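Local coordinates for chitin oligosaccharide binding protein NagB2 (Paenibacillus sp. FPU-7, PDB 7EHU) that binds chitin oligosaccharides, probably as the extracellular solute-binding protein that captures N,N'-diacetylchitobiose and N,N',N''-triacetylchitotriose, at residues Leu112-Asn115 against Asp116-Lys119; Asn201-Ala204 against Asn205-Val209; Lys330-Lys333 against Ala334-Asn338; Gly410-Pro414 against Glu415-Glu419. All coordinates share one frame; numbering follows the deposited sequence.

Contact 1. Residues Leu112-Asn115 against Asp116-Lys119; sequences LPLN and DILK
The two flat groups of Asn-115 and Asp-116, on adjacent residues where the segments join, point apart: Asp-116 OD1 comes nearest Asn-115 at its carbonyl C, 4.1 Å away, while the Asn-115 carboxamide is turned to the start of strand 138-154 and the residue before it, OD1 accepting from Ile-139 N and ND2 donating to Gly-137 O. The setting is the first turn of helix 115-121. Leu-114 O takes the N-H of Leu-118 at 2.8 Å, the donor lying almost on the extension of its C=O bond (171°), and Asn-115 O takes Lys-119 N at 3.1 Å with the donor tilted out of the carbonyl plane. Asn-115 N, buried here, has no partner in the model.

On the buried side of the turn the contact is apolar. Ile-117 has CG1 beside its backbone N (chi1 -72°), which sends CD1 back along the chain to the methyls ahead of the helix. It reaches Leu-112 CD2 at 3.7 Å, the two side chains crossing at about a right angle, and Leu-114 CD2 at 4.0 Å. On another side, Leu-114 CB faces Leu-118 CG, and Phe-320 of strand 309-320 packs on both Leu-112 and Leu-114. One ordered water joins the approach segment to the helix: it donates to Pro-113 O at 2.8 Å and accepts from Ile-117 N at 3.0 Å.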
loop_
_atom_site.group_PDB
_atom_site.type_symbol
_atom_site.label_atom_id
_atom_site.label_comp_id
_atom_site.label_asym_id
_atom_site.label_seq_id
_atom_site.Cartn_x
_atom_site.Cartn_y
_atom_site.Cartn_z
ATOM N N LEU A 112 2.857 -21.945 -1.882
ATOM C CA LEU A 112 3.772 -22.820 -1.150
ATOM C C LEU A 112 3.754 -22.470 0.331
ATOM O O LEU A 112 4.030 -21.318 0.674
ATOM C CB LEU A 112 5.184 -22.628 -1.717
ATOM C CG LEU A 112 6.259 -23.607 -1.241
ATOM C CD1 LEU A 112 6.030 -24.986 -1.845
ATOM C CD2 LEU A 112 7.645 -23.090 -1.592
ATOM N N PRO A 113 3.471 -23.414 1.240
ATOM C CA PRO A 113 3.639 -23.111 2.667
ATOM C C PRO A 113 5.124 -23.016 2.995
ATOM O O PRO A 113 5.944 -23.813 2.527
ATOM C CB PRO A 113 2.950 -24.289 3.371
ATOM C CG PRO A 113 3.011 -25.391 2.402
ATOM C CD PRO A 113 2.975 -24.778 1.018
ATOM N N LEU A 114 5.471 -22.022 3.812
ATOM C CA LEU A 114 6.866 -21.640 4.012
ATOM C C LEU A 114 7.432 -21.971 5.389
ATOM O O LEU A 114 8.616 -21.720 5.620
ATOM C CB LEU A 114 7.037 -20.140 3.763
ATOM C CG LEU A 114 6.615 -19.656 2.383
ATOM C CD1 LEU A 114 6.784 -18.169 2.248
ATOM C CD2 LEU A 114 7.388 -20.375 1.297
ATOM N N ASN A 115 6.643 -22.543 6.300
ATOM C CA ASN A 115 7.106 -22.695 7.683
ATOM C C ASN A 115 8.421 -23.480 7.758
ATOM O O ASN A 115 9.369 -23.075 8.445
ATOM C CB ASN A 115 6.023 -23.373 8.531
ATOM C CG ASN A 115 4.703 -22.601 8.552
ATOM O OD1 ASN A 115 4.142 -22.276 7.514
ATOM N ND2 ASN A 115 4.187 -22.353 9.738
ATOM N N ASP A 116 8.493 -24.633 7.084
ATOM C CA ASP A 116 9.709 -25.438 7.148
ATOM C C ASP A 116 10.875 -24.724 6.476
ATOM O O ASP A 116 12.012 -24.793 6.957
ATOM C CB ASP A 116 9.469 -26.805 6.504
ATOM C CG ASP A 116 8.895 -27.823 7.478
ATOM O OD1 ASP A 116 8.661 -27.474 8.661
ATOM O OD2 ASP A 116 8.689 -28.993 7.058
ATOM N N ILE A 117 10.612 -24.046 5.359
ATOM C CA ILE A 117 11.667 -23.287 4.705
ATOM C C ILE A 117 12.209 -22.218 5.636
ATOM O O ILE A 117 13.426 -22.006 5.722
ATOM C CB ILE A 117 11.157 -22.685 3.385
ATOM C CG1 ILE A 117 10.984 -23.794 2.359
ATOM C CG2 ILE A 117 12.103 -21.583 2.883
ATOM C CD1 ILE A 117 10.022 -23.442 1.247
ATOM N N LEU A 118 11.318 -21.522 6.344
ATOM C CA LEU A 118 11.791 -20.483 7.245
ATOM C C LEU A 118 12.658 -21.058 8.355
ATOM O O LEU A 118 13.679 -20.459 8.729
ATOM C CB LEU A 118 10.625 -19.697 7.835
ATOM C CG LEU A 118 9.827 -18.856 6.834
ATOM C CD1 LEU A 118 8.729 -18.117 7.569
ATOM C CD2 LEU A 118 10.685 -17.874 6.057
ATOM N N LYS A 119 12.267 -22.211 8.908
ATOM C CA LYS A 119 13.119 -22.890 9.884
ATOM C C LYS A 119 14.481 -23.232 9.281
ATOM O O LYS A 119 15.529 -22.999 9.892
ATOM C CB LYS A 119 12.410 -24.152 10.401
ATOM C CG LYS A 119 13.084 -24.805 11.600
ATOM C CD LYS A 119 12.508 -26.187 11.918
ATOM C CE LYS A 119 13.614 -27.142 12.457
ATOM N NZ LYS A 119 13.196 -28.566 12.498
HETATM O O HOH W 1 8.129 -24.849 3.951
#

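Contact 2. Residues Asn201-Ala204 against Asn205-Val209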
loop_
_atom_site.group_PDB
_atom_site.type_symbol
_atom_site.label_atom_id
_atom_site.label_comp_id
_atom_site.label_asym_id
_atom_site.label_seq_id
_atom_site.Cartn_x
_atom_site.Cartn_y
_atom_site.Cartn_z
ATOM N N ASN A 201 -8.999 5.357 -2.808
ATOM C CA ASN A 201 -9.361 4.524 -1.672
ATOM C C ASN A 201 -8.386 4.623 -0.511
ATOM O O ASN A 201 -8.773 4.314 0.619
ATOM C CB ASN A 201 -9.565 3.068 -2.089
ATOM C CG ASN A 201 -10.902 2.845 -2.789
ATOM O OD1 ASN A 201 -11.836 3.632 -2.649
ATOM N ND2 ASN A 201 -10.998 1.749 -3.522
ATOM N N MET A 202 -7.142 5.040 -0.737
ATOM C CA MET A 202 -6.262 5.274 0.412
ATOM C C MET A 202 -6.885 6.311 1.327
ATOM O O MET A 202 -7.009 6.120 2.541
ATOM C CB MET A 202 -4.899 5.777 -0.074
ATOM C CG MET A 202 -4.039 4.704 -0.727
ATOM S SD MET A 202 -2.290 5.197 -0.852
ATOM C CE MET A 202 -2.396 6.261 -2.304
ATOM N N LEU A 203 -7.300 7.424 0.740
ATOM C CA LEU A 203 -7.915 8.494 1.502
ATOM C C LEU A 203 -9.275 8.084 2.028
ATOM O O LEU A 203 -9.602 8.351 3.188
ATOM C CB LEU A 203 -8.014 9.731 0.616
ATOM C CG LEU A 203 -8.577 10.985 1.278
ATOM C CD1 LEU A 203 -7.784 11.377 2.522
ATOM C CD2 LEU A 203 -8.606 12.139 0.280
ATOM N N ALA A 204 -10.076 7.429 1.188
ATOM C CA ALA A 204 -11.395 6.990 1.621
ATOM C C ALA A 204 -11.296 6.054 2.812
ATOM O O ALA A 204 -12.095 6.153 3.751
ATOM C CB ALA A 204 -12.123 6.304 0.467
ATOM N N ASN A 205 -10.331 5.130 2.785
ATOM C CA ASN A 205 -10.199 4.145 3.856
ATOM C C ASN A 205 -9.840 4.800 5.175
ATOM O O ASN A 205 -10.483 4.520 6.197
ATOM C CB ASN A 205 -9.480 2.904 3.284
ATOM C CG ASN A 205 -9.123 1.780 4.260
ATOM O OD1 ASN A 205 -8.092 1.111 4.121
ATOM N ND2 ASN A 205 -9.843 1.716 5.378
ATOM N N SER A 206 -8.916 5.756 5.169
ATOM C CA SER A 206 -8.635 6.455 6.419
ATOM C C SER A 206 -9.807 7.315 6.872
ATOM O O SER A 206 -10.017 7.457 8.078
ATOM C CB SER A 206 -7.320 7.226 6.356
ATOM O OG SER A 206 -6.220 6.348 6.514
ATOM N N LEU A 207 -10.587 7.865 5.932
ATOM C CA LEU A 207 -11.784 8.615 6.297
ATOM C C LEU A 207 -12.804 7.737 7.002
ATOM O O LEU A 207 -13.301 8.100 8.069
ATOM C CB LEU A 207 -12.410 9.265 5.072
ATOM C CG LEU A 207 -11.954 10.697 4.826
ATOM C CD1 LEU A 207 -12.296 11.121 3.396
ATOM C CD2 LEU A 207 -12.601 11.633 5.818
ATOM N N PHE A 208 -13.152 6.583 6.415
ATOM C CA PHE A 208 -14.226 5.791 7.019
ATOM C C PHE A 208 -13.778 5.061 8.279
ATOM O O PHE A 208 -14.619 4.764 9.129
ATOM C CB PHE A 208 -15.042 4.937 6.029
ATOM C CG PHE A 208 -14.321 3.785 5.355
ATOM C CD1 PHE A 208 -13.947 2.642 6.051
ATOM C CD2 PHE A 208 -14.142 3.788 3.975
ATOM C CE1 PHE A 208 -13.359 1.570 5.377
ATOM C CE2 PHE A 208 -13.554 2.725 3.325
ATOM C CZ PHE A 208 -13.167 1.633 4.024
ATOM N N VAL A 209 -12.483 4.792 8.442
ATOM C CA VAL A 209 -12.021 4.298 9.731
ATOM C C VAL A 209 -12.050 5.427 10.753
ATOM O O VAL A 209 -12.418 5.219 11.914
ATOM C CB VAL A 209 -10.648 3.605 9.600
ATOM C CG1 VAL A 209 -10.034 3.326 10.980
ATOM C CG2 VAL A 209 -10.769 2.316 8.764
HETATM O O HOH W 2 -5.892 4.614 4.512
#
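Met-202 O has two partners, the N-H of Ser-206 at 3.3 Å and a water 2.7 Å away. That water is also hydrogen-bonded to Ser-206 OG, 2.7 Å from it, and the hydroxyl is placed for this by chi1 of -78°, which sets OG beside its own backbone N. Asn-201 O receives Asn-205 N at 2.8 Å, the donor tilted 34° from the carbonyl plane, and Asn-205 CB lies against the same oxygen. These bonds are successive i to i+4 links of helix 197-212, buried in the fold of the solute-binding protein; the side chain of Met-202 is about 6 Å from a bound NAG.

Ala-204 O receives Phe-208 N at 2.9 Å, and Phe-208 CD2 lies 3.1 Å from it, the oxygen standing oblique to the ring. The ring gets there because CG is wedged between the backbone N and the carbonyl carbon (chi1 67°), which folds it back along the helix so that Asn-205 CA rests over the rim of one face. Replacing Phe-208 by an alanine would probably take away the ring lying beside Ala-204 O and over Asn-205 CA, opening a gap in the buried helix surface. The Asn-205 carboxamide leads away from this turn, OD1 accepting from Phe-388 N. Leu-207 CD1 reaches back to Leu-203 CG at 4.3 Å, both leucines packing on Leu-239 of helix 230-244.

Contact 3. Residues Lys330-Lys333 against Ala334-Asn338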
loop_
_atom_site.group_PDB
_atom_site.type_symbol
_atom_site.label_atom_id
_atom_site.label_comp_id
_atom_site.label_asym_id
_atom_site.label_seq_id
_atom_site.Cartn_x
_atom_site.Cartn_y
_atom_site.Cartn_z
ATOM N N LYS A 330 14.630 -25.710 -4.873
ATOM C CA LYS A 330 15.976 -25.317 -4.464
ATOM C C LYS A 330 16.293 -23.884 -4.881
ATOM O O LYS A 330 16.893 -23.125 -4.111
ATOM C CB LYS A 330 16.992 -26.272 -5.071
ATOM C CG LYS A 330 18.429 -26.073 -4.615
ATOM C CD LYS A 330 19.349 -27.184 -5.137
ATOM C CE LYS A 330 18.625 -28.539 -5.171
ATOM N NZ LYS A 330 18.362 -29.249 -3.880
ATOM N N ALA A 331 15.937 -23.518 -6.113
ATOM C CA ALA A 331 16.154 -22.157 -6.582
ATOM C C ALA A 331 15.333 -21.158 -5.783
ATOM O O ALA A 331 15.826 -20.076 -5.447
ATOM C CB ALA A 331 15.819 -22.079 -8.068
ATOM N N VAL A 332 14.082 -21.507 -5.471
ATOM C CA VAL A 332 13.224 -20.616 -4.705
ATOM C C VAL A 332 13.783 -20.417 -3.307
ATOM O O VAL A 332 13.799 -19.296 -2.790
ATOM C CB VAL A 332 11.779 -21.162 -4.681
ATOM C CG1 VAL A 332 10.980 -20.544 -3.536
ATOM C CG2 VAL A 332 11.079 -20.928 -6.003
ATOM N N LYS A 333 14.235 -21.495 -2.670
ATOM C CA LYS A 333 14.798 -21.358 -1.333
ATOM C C LYS A 333 16.023 -20.452 -1.354
ATOM O O LYS A 333 16.217 -19.642 -0.445
ATOM C CB LYS A 333 15.170 -22.729 -0.777
ATOM C CG LYS A 333 13.984 -23.598 -0.400
ATOM C CD LYS A 333 14.394 -24.737 0.547
ATOM C CE LYS A 333 13.826 -26.089 0.149
ATOM N NZ LYS A 333 14.565 -27.190 0.836
ATOM N N ALA A 334 16.867 -20.588 -2.376
ATOM C CA ALA A 334 18.047 -19.735 -2.489
ATOM C C ALA A 334 17.658 -18.276 -2.683
ATOM O O ALA A 334 18.295 -17.374 -2.124
ATOM C CB ALA A 334 18.958 -20.222 -3.623
ATOM N N PHE A 335 16.613 -18.028 -3.471
ATOM C CA PHE A 335 16.140 -16.665 -3.644
ATOM C C PHE A 335 15.669 -16.085 -2.311
ATOM O O PHE A 335 16.014 -14.949 -1.959
ATOM C CB PHE A 335 14.995 -16.610 -4.660
ATOM C CG PHE A 335 14.335 -15.257 -4.716
ATOM C CD1 PHE A 335 14.946 -14.201 -5.379
ATOM C CD2 PHE A 335 13.154 -15.018 -4.048
ATOM C CE1 PHE A 335 14.379 -12.951 -5.401
ATOM C CE2 PHE A 335 12.575 -13.751 -4.068
ATOM C CZ PHE A 335 13.198 -12.716 -4.730
ATOM N N ILE A 336 14.882 -16.854 -1.551
ATOM C CA ILE A 336 14.410 -16.375 -0.250
ATOM C C ILE A 336 15.602 -16.047 0.646
ATOM O O ILE A 336 15.657 -14.991 1.290
ATOM C CB ILE A 336 13.444 -17.388 0.395
ATOM C CG1 ILE A 336 12.150 -17.504 -0.420
ATOM C CG2 ILE A 336 13.141 -17.036 1.856
ATOM C CD1 ILE A 336 11.327 -18.698 -0.067
ATOM N N LYS A 337 16.581 -16.955 0.674
ATOM C CA LYS A 337 17.779 -16.769 1.480
ATOM C C LYS A 337 18.499 -15.478 1.129
ATOM O O LYS A 337 19.035 -14.788 2.015
ATOM C CB LYS A 337 18.711 -17.963 1.270
ATOM C CG LYS A 337 20.051 -17.848 1.989
ATOM C CD LYS A 337 21.058 -18.929 1.585
ATOM C CE LYS A 337 21.470 -18.812 0.151
ATOM N NZ LYS A 337 22.722 -17.997 -0.018
ATOM N N ASN A 338 18.553 -15.155 -0.163
ATOM C CA ASN A 338 19.335 -14.022 -0.621
ATOM C C ASN A 338 18.559 -12.723 -0.651
ATOM O O ASN A 338 19.178 -11.658 -0.594
ATOM C CB ASN A 338 19.928 -14.324 -1.992
ATOM C CG ASN A 338 21.025 -15.377 -1.919
ATOM O OD1 ASN A 338 21.699 -15.505 -0.896
ATOM N ND2 ASN A 338 21.231 -16.113 -3.002
#
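Ile-336 lies back against the turn before it, and its atoms meet that turn one after another. CB stands 3.7 Å from Val-332 O and also close to Lys-333 O. CG1, set beside the backbone N by chi1 of -66°, passes 3.4 Å from Val-332 O. CD1 ends 3.9 Å from Val-332 CG1, the two side chains meeting at a slant. On the valine, chi1 of 161° holds CG1 anti to the backbone N, where this methyl meets CD1 of the isoleucine one turn on. The pair is an i to i+4 contact on helix 326-339, whose backbone is regular here. Ile-336 N donates to Val-332 O at 2.9 Å, and Lys-337 N donates to Lys-333 O at the same length; in both the donor is tilted somewhat from the carbonyl plane. Ala-334 CB lies equally near Lys-330 O and Ala-331 O, and Phe-335 CB comes 3.5 Å from Val-332 O.

On the polar side Lys-337 NZ bonds to Asn-338 OD1 at 2.8 Å while forming a salt bridge with Glu-60, and Asn-338 ND2 donates to the same carboxylate and to Thr-57 OG1, which fastens this side to helix 44-60. Phe-335 lies on Leu-50 of that helix and on Phe-320 of strand 309-320, and Val-332 and Ile-336 also rest on Phe-320. Ile-336 reaches Leu-121 of helix 115-121, so helix 326-339 is packed between helices 44-60 and 115-121, with strand 309-320 against it.

Contact 4. Residues Gly410-Pro414 against Glu415-Glu419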
loop_
_atom_site.group_PDB
_atom_site.type_symbol
_atom_site.label_atom_id
_atom_site.label_comp_id
_atom_site.label_asym_id
_atom_site.label_seq_id
_atom_site.Cartn_x
_atom_site.Cartn_y
_atom_site.Cartn_z
ATOM N N GLY A 410 -19.417 12.772 -9.625
ATOM C CA GLY A 410 -20.793 13.212 -9.471
ATOM C C GLY A 410 -21.839 12.264 -10.002
ATOM O O GLY A 410 -23.017 12.634 -10.071
ATOM N N GLN A 411 -21.455 11.049 -10.375
ATOM C CA GLN A 411 -22.382 10.075 -10.932
ATOM C C GLN A 411 -23.010 9.207 -9.860
ATOM O O GLN A 411 -23.976 8.489 -10.139
ATOM C CB GLN A 411 -21.610 9.184 -11.900
ATOM C CG GLN A 411 -20.880 9.986 -12.968
ATOM C CD GLN A 411 -20.364 9.120 -14.085
ATOM O OE1 GLN A 411 -20.626 9.372 -15.252
ATOM N NE2 GLN A 411 -19.607 8.092 -13.729
ATOM N N LEU A 412 -22.492 9.276 -8.642
ATOM C CA LEU A 412 -22.970 8.486 -7.527
ATOM C C LEU A 412 -22.954 9.401 -6.318
ATOM O O LEU A 412 -21.971 10.116 -6.092
ATOM C CB LEU A 412 -22.023 7.301 -7.316
ATOM C CG LEU A 412 -22.546 5.996 -6.738
ATOM C CD1 LEU A 412 -23.650 5.400 -7.584
ATOM C CD2 LEU A 412 -21.389 5.016 -6.625
ATOM N N THR A 413 -24.031 9.404 -5.557
ATOM C CA THR A 413 -24.015 10.124 -4.298
ATOM C C THR A 413 -23.406 9.219 -3.229
ATOM O O THR A 413 -23.320 8.002 -3.411
ATOM C CB THR A 413 -25.436 10.445 -3.879
ATOM O OG1 THR A 413 -26.144 9.215 -3.706
ATOM C CG2 THR A 413 -26.163 11.293 -4.939
ATOM N N PRO A 414 -22.974 9.778 -2.097
ATOM C CA PRO A 414 -22.498 8.904 -1.014
ATOM C C PRO A 414 -23.507 7.834 -0.644
ATOM O O PRO A 414 -23.138 6.674 -0.400
ATOM C CB PRO A 414 -22.272 9.882 0.144
ATOM C CG PRO A 414 -21.935 11.172 -0.520
ATOM C CD PRO A 414 -22.821 11.203 -1.750
ATOM N N GLU A 415 -24.784 8.207 -0.600
ATOM C CA GLU A 415 -25.824 7.266 -0.208
ATOM C C GLU A 415 -25.942 6.118 -1.209
ATOM O O GLU A 415 -26.071 4.947 -0.822
ATOM C CB GLU A 415 -27.146 8.027 -0.092
ATOM C CG GLU A 415 -27.224 9.042 1.057
ATOM C CD GLU A 415 -26.413 10.323 0.835
ATOM O OE1 GLU A 415 -26.111 10.680 -0.325
ATOM O OE2 GLU A 415 -26.133 11.012 1.837
ATOM N N LYS A 416 -25.916 6.429 -2.505
ATOM C CA LYS A 416 -26.002 5.376 -3.509
ATOM C C LYS A 416 -24.720 4.551 -3.534
ATOM O O LYS A 416 -24.765 3.342 -3.804
ATOM C CB LYS A 416 -26.307 6.000 -4.876
ATOM C CG LYS A 416 -27.667 6.692 -4.980
ATOM C CD LYS A 416 -28.823 5.734 -4.856
ATOM C CE LYS A 416 -29.958 6.145 -5.788
ATOM N NZ LYS A 416 -31.279 5.809 -5.203
ATOM N N LEU A 417 -23.576 5.171 -3.231
ATOM C CA LEU A 417 -22.337 4.408 -3.146
ATOM C C LEU A 417 -22.437 3.318 -2.082
ATOM O O LEU A 417 -22.115 2.154 -2.343
ATOM C CB LEU A 417 -21.157 5.339 -2.857
ATOM C CG LEU A 417 -19.788 4.645 -2.740
ATOM C CD1 LEU A 417 -18.677 5.530 -3.289
ATOM C CD2 LEU A 417 -19.488 4.224 -1.324
ATOM N N VAL A 418 -22.864 3.673 -0.866
ATOM C CA VAL A 418 -22.857 2.660 0.185
ATOM C C VAL A 418 -23.902 1.583 -0.108
ATOM O O VAL A 418 -23.707 0.416 0.244
ATOM C CB VAL A 418 -22.987 3.257 1.603
ATOM C CG1 VAL A 418 -21.748 4.117 1.968
ATOM C CG2 VAL A 418 -24.283 4.067 1.769
ATOM N N GLU A 419 -25.016 1.948 -0.759
ATOM C CA GLU A 419 -26.017 0.956 -1.155
ATOM C C GLU A 419 -25.424 -0.042 -2.150
ATOM O O GLU A 419 -25.593 -1.264 -2.011
ATOM C CB GLU A 419 -27.248 1.673 -1.746
ATOM C CG GLU A 419 -28.339 0.766 -2.310
ATOM C CD GLU A 419 -29.420 1.512 -3.110
ATOM O OE1 GLU A 419 -29.103 2.234 -4.082
ATOM O OE2 GLU A 419 -30.606 1.362 -2.764
#
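A short connection between two helices carries both end signals here: a Schellman motif at Gly-410, whose positive phi favours glycine, closes helix 394-408, and an N-cap at Thr-413 starts helix 414-430. Thr-413 OG1 accepts from Lys-416 N at 3.0 Å, with an N-H...O angle of 163°. It can do so because chi1 of 61° places the hydroxyl between the backbone N and the carbonyl carbon, facing the first turn. Lys-416 CG runs alongside at 3.2 Å from OG1. The threonine carbonyl is used as well, Leu-417 N donating to Thr-413 O at 2.8 Å. Pro-414, which has no N-H to give, takes the first helical position, and its O receives Val-418 N at 3.0 Å.

Leu-412, the residue before the cap, meets Leu-417 across it, the pairing known as a hydrophobic staple. Leu-412 CD2 lies 3.8 Å from Leu-417 CB, the side chains crossing at about a right angle, while CD1 touches Lys-416 CB. A serine in place of Leu-412 would probably break the staple, leaving Leu-417 CB without this neighbour and the cap with its polar bonds alone. On the other flank, Glu-415 bends at chi2 and brings OE1 to 3.6 Å from Pro-414 CD, lying beside the proline ring.

Around this turn, Leu-412 rests on Glu-406 and Pro-414 on Leu-407 of helix 394-408, and Leu-417 packs on Ser-403 there. From helix 230-244, Leu-233 and Lys-237 meet Pro-414, and Phe-236 meets Leu-417.

How the contacts relate
All four contacts are local and come in series along the chain: none encloses a long loop, and none nests in or crosses another. Contact 1 marks the entry into helix 115-121. Contact 2 follows within helix 197-212, about 34 Å away between centres, on the opposite side of the chain's centre. The chain then returns for contact 3, which touches contact 1: Ile-117 CG1 lies 4.0 Å from Lys-333 CD, joining helices 115-121 and 326-339. Contact 4 lies back on the side of contact 2, centres about 16 Å apart; the two do not touch, but both pack on helices 230-244 and 394-408.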